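Local coordinates for protein acetyl-CoA acetyltransferase (PDB 4EGV) that is a monomeric thiolase-like protein with an additional C-terminal domain that probably has acyltransferase activity, at residues 191-205 with 345-357. Numbering follows the deposited sequence.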
loop_
_atom_site.group_PDB
_atom_site.type_symbol
_atom_site.label_atom_id
_atom_site.label_comp_id
_atom_site.label_asym_id
_atom_site.label_seq_id
_atom_site.Cartn_x
_atom_site.Cartn_y
_atom_site.Cartn_z
ATOM N N ALA A 191 10.771 -6.905 2.059
ATOM C CA ALA A 191 9.320 -6.946 2.129
ATOM C C ALA A 191 8.657 -8.305 1.933
ATOM O O ALA A 191 7.743 -8.606 2.601
ATOM C CB ALA A 191 8.747 -5.989 1.215
ATOM N N PRO A 192 9.128 -9.115 1.007
ATOM C CA PRO A 192 8.472 -10.355 0.636
ATOM C C PRO A 192 8.495 -11.474 1.644
ATOM O O PRO A 192 7.521 -12.146 1.784
ATOM C CB PRO A 192 9.276 -10.780 -0.572
ATOM C CG PRO A 192 9.686 -9.590 -1.113
ATOM C CD PRO A 192 10.096 -8.757 -0.012
ATOM N N VAL A 193 9.632 -11.690 2.266
ATOM C CA VAL A 193 9.762 -12.655 3.308
ATOM C C VAL A 193 8.797 -12.359 4.513
ATOM O O VAL A 193 8.244 -13.266 5.144
ATOM C CB VAL A 193 11.256 -12.786 3.684
ATOM C CG1 VAL A 193 11.666 -11.764 4.713
ATOM C CG2 VAL A 193 11.528 -14.145 4.227
ATOM N N GLN A 194 8.580 -11.086 4.794
ATOM C CA GLN A 194 7.737 -10.674 5.912
ATOM C C GLN A 194 6.270 -10.769 5.607
ATOM O O GLN A 194 5.493 -11.087 6.486
ATOM C CB GLN A 194 8.071 -9.256 6.325
ATOM C CG GLN A 194 8.703 -9.195 7.680
ATOM C CD GLN A 194 9.568 -7.979 7.877
ATOM O OE1 GLN A 194 10.442 -7.673 7.052
ATOM N NE2 GLN A 194 9.330 -7.267 8.983
ATOM N N TYR A 195 5.905 -10.483 4.359
ATOM C CA TYR A 195 4.571 -10.686 3.870
ATOM C C TYR A 195 4.194 -12.141 3.757
ATOM O O TYR A 195 3.017 -12.467 3.833
ATOM C CB TYR A 195 4.362 -9.982 2.532
ATOM C CG TYR A 195 3.867 -8.561 2.701
ATOM C CD1 TYR A 195 2.540 -8.287 3.066
ATOM C CD2 TYR A 195 4.740 -7.487 2.543
ATOM C CE1 TYR A 195 2.108 -6.979 3.233
ATOM C CE2 TYR A 195 4.315 -6.174 2.705
ATOM C CZ TYR A 195 3.010 -5.929 3.041
ATOM O OH TYR A 195 2.619 -4.646 3.217
ATOM N N GLY A 196 5.195 -12.997 3.570
ATOM C CA GLY A 196 5.007 -14.419 3.545
ATOM C C GLY A 196 4.467 -14.915 4.854
ATOM O O GLY A 196 3.578 -15.774 4.871
ATOM N N LEU A 197 5.010 -14.388 5.946
ATOM C CA LEU A 197 4.587 -14.771 7.289
ATOM C C LEU A 197 3.118 -14.391 7.578
ATOM O O LEU A 197 2.373 -15.120 8.225
ATOM C CB LEU A 197 5.507 -14.142 8.335
ATOM C CG LEU A 197 6.900 -14.752 8.474
ATOM C CD1 LEU A 197 7.935 -13.810 9.006
ATOM C CD2 LEU A 197 6.873 -16.042 9.221
ATOM N N LEU A 198 2.710 -13.224 7.104
ATOM C CA LEU A 198 1.370 -12.707 7.303
ATOM C C LEU A 198 0.369 -13.476 6.522
ATOM O O LEU A 198 -0.692 -13.738 6.962
ATOM C CB LEU A 198 1.283 -11.244 6.853
ATOM C CG LEU A 198 1.500 -10.075 7.813
ATOM C CD1 LEU A 198 2.655 -10.261 8.669
ATOM C CD2 LEU A 198 1.588 -8.809 7.107
ATOM N N GLU A 199 0.740 -13.783 5.309
ATOM C CA GLU A 199 -0.025 -14.594 4.428
ATOM C C GLU A 199 -0.194 -16.026 4.889
ATOM O O GLU A 199 -1.216 -16.554 4.685
ATOM C CB GLU A 199 0.614 -14.523 3.073
ATOM C CG GLU A 199 -0.294 -14.781 1.954
ATOM C CD GLU A 199 -0.933 -13.566 1.374
ATOM O OE1 GLU A 199 -2.147 -13.538 1.326
ATOM O OE2 GLU A 199 -0.250 -12.679 0.910
ATOM N N ASN A 200 0.793 -16.627 5.544
ATOM C CA ASN A 200 0.658 -17.958 6.072
ATOM C C ASN A 200 -0.073 -17.960 7.393
ATOM O O ASN A 200 -0.702 -18.906 7.750
ATOM C CB ASN A 200 2.011 -18.625 6.182
ATOM C CG ASN A 200 2.476 -19.178 4.911
ATOM O OD1 ASN A 200 1.716 -19.597 4.117
ATOM N ND2 ASN A 200 3.733 -19.173 4.715
ATOM N N ALA A 201 -0.023 -16.854 8.087
ATOM C CA ALA A 201 -0.844 -16.649 9.289
ATOM C C ALA A 201 -2.365 -16.526 8.999
ATOM O O ALA A 201 -3.189 -16.946 9.815
ATOM C CB ALA A 201 -0.332 -15.484 10.099
ATOM N N ARG A 202 -2.716 -15.961 7.845
ATOM C CA ARG A 202 -4.100 -15.823 7.425
ATOM C C ARG A 202 -4.612 -17.166 6.928
ATOM O O ARG A 202 -5.783 -17.511 7.087
ATOM C CB ARG A 202 -4.218 -14.772 6.324
ATOM C CG ARG A 202 -5.613 -14.499 5.854
ATOM C CD ARG A 202 -5.670 -13.517 4.733
ATOM N NE ARG A 202 -7.019 -13.453 4.199
ATOM C CZ ARG A 202 -7.478 -14.204 3.197
ATOM N NH1 ARG A 202 -6.668 -15.056 2.597
ATOM N NH2 ARG A 202 -8.749 -14.095 2.791
ATOM N N ARG A 203 -3.718 -17.931 6.328
ATOM C CA ARG A 203 -4.061 -19.277 5.910
ATOM C C ARG A 203 -4.404 -20.180 7.094
ATOM O O ARG A 203 -5.319 -21.002 7.002
ATOM C CB ARG A 203 -2.955 -19.896 5.069
ATOM C CG ARG A 203 -3.359 -21.232 4.515
ATOM C CD ARG A 203 -2.341 -21.886 3.659
ATOM N NE ARG A 203 -1.158 -22.301 4.402
ATOM C CZ ARG A 203 -1.045 -23.420 5.099
ATOM N NH1 ARG A 203 -2.050 -24.238 5.168
ATOM N NH2 ARG A 203 0.078 -23.718 5.722
ATOM N N ALA A 204 -3.659 -20.020 8.190
ATOM C CA ALA A 204 -3.942 -20.687 9.466
ATOM C C ALA A 204 -5.338 -20.389 9.983
ATOM O O ALA A 204 -6.138 -21.295 10.117
ATOM C CB ALA A 204 -2.910 -20.301 10.498
ATOM N N ARG A 205 -5.633 -19.115 10.244
ATOM C CA ARG A 205 -6.951 -18.706 10.724
ATOM C C ARG A 205 -8.122 -19.199 9.863
ATOM O O ARG A 205 -9.120 -19.619 10.406
ATOM C CB ARG A 205 -7.042 -17.197 10.950
ATOM C CG ARG A 205 -8.287 -16.807 11.743
ATOM C CD ARG A 205 -8.600 -15.338 11.688
ATOM N NE ARG A 205 -9.019 -14.866 10.367
ATOM C CZ ARG A 205 -8.256 -14.137 9.559
ATOM N NH1 ARG A 205 -7.018 -13.816 9.920
ATOM N NH2 ARG A 205 -8.720 -13.743 8.386
ATOM N N CYS A 345 0.868 -4.990 -3.244
ATOM C CA CYS A 345 2.205 -5.505 -3.631
ATOM C C CYS A 345 2.107 -7.049 -3.517
ATOM O O CYS A 345 2.536 -7.803 -4.373
ATOM C CB CYS A 345 3.334 -4.871 -2.787
ATOM S SG CYS A 345 5.047 -4.696 -3.548
ATOM N N PHE A 346 1.440 -7.478 -2.455
ATOM C CA PHE A 346 1.152 -8.873 -2.174
ATOM C C PHE A 346 -0.353 -9.031 -1.952
ATOM O O PHE A 346 -1.061 -8.084 -1.732
ATOM C CB PHE A 346 1.952 -9.285 -0.935
ATOM C CG PHE A 346 3.443 -9.053 -1.075
ATOM C CD1 PHE A 346 4.246 -10.025 -1.685
ATOM C CD2 PHE A 346 4.029 -7.864 -0.652
ATOM C CE1 PHE A 346 5.611 -9.820 -1.855
ATOM C CE2 PHE A 346 5.382 -7.643 -0.815
ATOM C CZ PHE A 346 6.184 -8.616 -1.416
ATOM N N PRO A 347 -0.856 -10.239 -2.056
ATOM C CA PRO A 347 -2.256 -10.490 -1.840
ATOM C C PRO A 347 -2.804 -10.090 -0.460
ATOM O O PRO A 347 -3.931 -9.616 -0.357
ATOM C CB PRO A 347 -2.347 -12.001 -2.016
ATOM C CG PRO A 347 -1.334 -12.302 -2.952
ATOM C CD PRO A 347 -0.200 -11.420 -2.623
ATOM N N PHE A 348 -2.014 -10.285 0.580
ATOM C CA PHE A 348 -2.451 -10.068 1.924
ATOM C C PHE A 348 -3.196 -8.745 2.210
ATOM O O PHE A 348 -4.282 -8.774 2.779
ATOM C CB PHE A 348 -1.308 -10.300 2.916
ATOM C CG PHE A 348 -1.695 -9.999 4.310
ATOM C CD1 PHE A 348 -2.356 -10.971 5.113
ATOM C CD2 PHE A 348 -1.506 -8.705 4.830
ATOM C CE1 PHE A 348 -2.791 -10.667 6.442
ATOM C CE2 PHE A 348 -1.932 -8.371 6.173
ATOM C CZ PHE A 348 -2.577 -9.362 6.979
ATOM N N PRO A 349 -2.621 -7.580 1.851
ATOM C CA PRO A 349 -3.271 -6.335 2.257
ATOM C C PRO A 349 -4.563 -6.065 1.511
ATOM O O PRO A 349 -5.337 -5.197 1.930
ATOM C CB PRO A 349 -2.215 -5.256 1.950
ATOM C CG PRO A 349 -1.331 -5.853 1.029
ATOM C CD PRO A 349 -1.326 -7.322 1.208
ATOM N N VAL A 350 -4.776 -6.796 0.416
ATOM C CA VAL A 350 -6.028 -6.753 -0.317
ATOM C C VAL A 350 -7.017 -7.669 0.341
ATOM O O VAL A 350 -8.081 -7.235 0.711
ATOM C CB VAL A 350 -5.891 -7.117 -1.808
ATOM C CG1 VAL A 350 -7.240 -7.049 -2.478
ATOM C CG2 VAL A 350 -4.932 -6.190 -2.505
ATOM N N PHE A 351 -6.645 -8.930 0.504
ATOM C CA PHE A 351 -7.434 -9.899 1.266
ATOM C C PHE A 351 -7.961 -9.310 2.560
ATOM O O PHE A 351 -9.119 -9.445 2.884
ATOM C CB PHE A 351 -6.583 -11.119 1.622
ATOM C CG PHE A 351 -6.513 -12.150 0.547
ATOM C CD1 PHE A 351 -7.620 -12.429 -0.251
ATOM C CD2 PHE A 351 -5.353 -12.881 0.351
ATOM C CE1 PHE A 351 -7.558 -13.394 -1.238
ATOM C CE2 PHE A 351 -5.286 -13.846 -0.621
ATOM C CZ PHE A 351 -6.395 -14.103 -1.414
ATOM N N ASN A 352 -7.069 -8.635 3.272
ATOM C CA ASN A 352 -7.311 -8.164 4.593
ATOM C C ASN A 352 -8.399 -7.131 4.663
ATOM O O ASN A 352 -9.147 -7.114 5.614
ATOM C CB ASN A 352 -6.013 -7.628 5.158
ATOM C CG ASN A 352 -6.195 -6.977 6.507
ATOM O OD1 ASN A 352 -6.478 -7.643 7.520
ATOM N ND2 ASN A 352 -6.036 -5.650 6.529
ATOM N N ILE A 353 -8.485 -6.261 3.662
ATOM C CA ILE A 353 -9.575 -5.287 3.612
ATOM C C ILE A 353 -10.884 -6.024 3.407
ATOM O O ILE A 353 -11.854 -5.813 4.131
ATOM C CB ILE A 353 -9.386 -4.236 2.529
ATOM C CG1 ILE A 353 -8.245 -3.311 2.902
ATOM C CG2 ILE A 353 -10.663 -3.444 2.331
ATOM C CD1 ILE A 353 -8.270 -2.825 4.324
ATOM N N CYS A 354 -10.865 -6.944 2.458
ATOM C CA CYS A 354 -11.978 -7.825 2.168
ATOM C C CYS A 354 -12.536 -8.648 3.346
ATOM O O CYS A 354 -13.735 -8.816 3.474
ATOM C CB CYS A 354 -11.577 -8.730 1.010
ATOM S SG CYS A 354 -11.313 -7.805 -0.530
ATOM N N ASP A 355 -11.656 -9.154 4.195
ATOM C CA ASP A 355 -12.021 -9.947 5.355
ATOM C C ASP A 355 -12.727 -9.185 6.444
ATOM O O ASP A 355 -13.653 -9.705 7.027
ATOM C CB ASP A 355 -10.787 -10.558 5.987
ATOM C CG ASP A 355 -10.225 -11.700 5.200
ATOM O OD1 ASP A 355 -10.868 -12.191 4.258
ATOM O OD2 ASP A 355 -9.117 -12.109 5.552
ATOM N N GLY A 356 -12.278 -7.973 6.746
ATOM C CA GLY A 356 -12.875 -7.195 7.827
ATOM C C GLY A 356 -14.029 -6.301 7.422
ATOM O O GLY A 356 -14.655 -5.681 8.258
ATOM N N THR A 357 -14.319 -6.248 6.134
ATOM C CA THR A 357 -15.239 -5.268 5.596
ATOM C C THR A 357 -16.468 -5.909 4.966
ATOM O O THR A 357 -17.477 -5.277 4.817
ATOM C CB THR A 357 -14.513 -4.387 4.568
ATOM O OG1 THR A 357 -15.337 -3.287 4.230
ATOM C CG2 THR A 357 -14.247 -5.128 3.296
#
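R202 reaches D355 side-on, NE and NH2 each taking one carboxylate oxygen. R202 NE lies 2.8 Å from D355 OD2; R202 NH2 gives a nearly straight bond (174°) to the syn lone pair of D355 OD1. Guanidinium and carboxylate are nearly coplanar, and the same guanidinium lies flat on the ring of F351, planes 3° apart. R202 CZ is 3.9 Å from the centroid of the F351 ring, a cation-pi stack. The two-pronged bridge fixes the guanidinium at its edge while the F351 ring supports one face, which together set its rotation. R202 gets there with an extended chain, CG anti to the backbone N. From one helical turn on, R205 adds a weaker bridge, NH2 to D355 OD2, near the exposed end of the pairing.

Between the helices F348 enters as a knob in a hole formed by Y195, L198, E199 and R202. L198 CB sits over the centre of one face of the F348 ring, 4.0 Å from its centroid, while N352 CB of the same helix as F348 lies toward the rim of the opposite face. Helices 191-205 and 348-357 run roughly the same way, at 35°, in a chain of thiolase fold; their axes approach to 10.5 Å. The first also packs its other side on strand 453-463 of the additional C-terminal domain, so the pair links the thiolase body to that domain. E199 OE2 takes a weak bond from F348 N (3.0 Å), and E199 OE1 lies at the edge of the F351 ring. Bent at chi2, the buried carboxylate is held from further out by Y213 on OE1 and Y259 on OE2. The rings of F346 and Y195 are near parallel but slid apart, with little overlap. F346 CZ lies 3.6 Å from P192 CG; Y195 OH is fixed by A412 N, and Y259 meets the F346 ring.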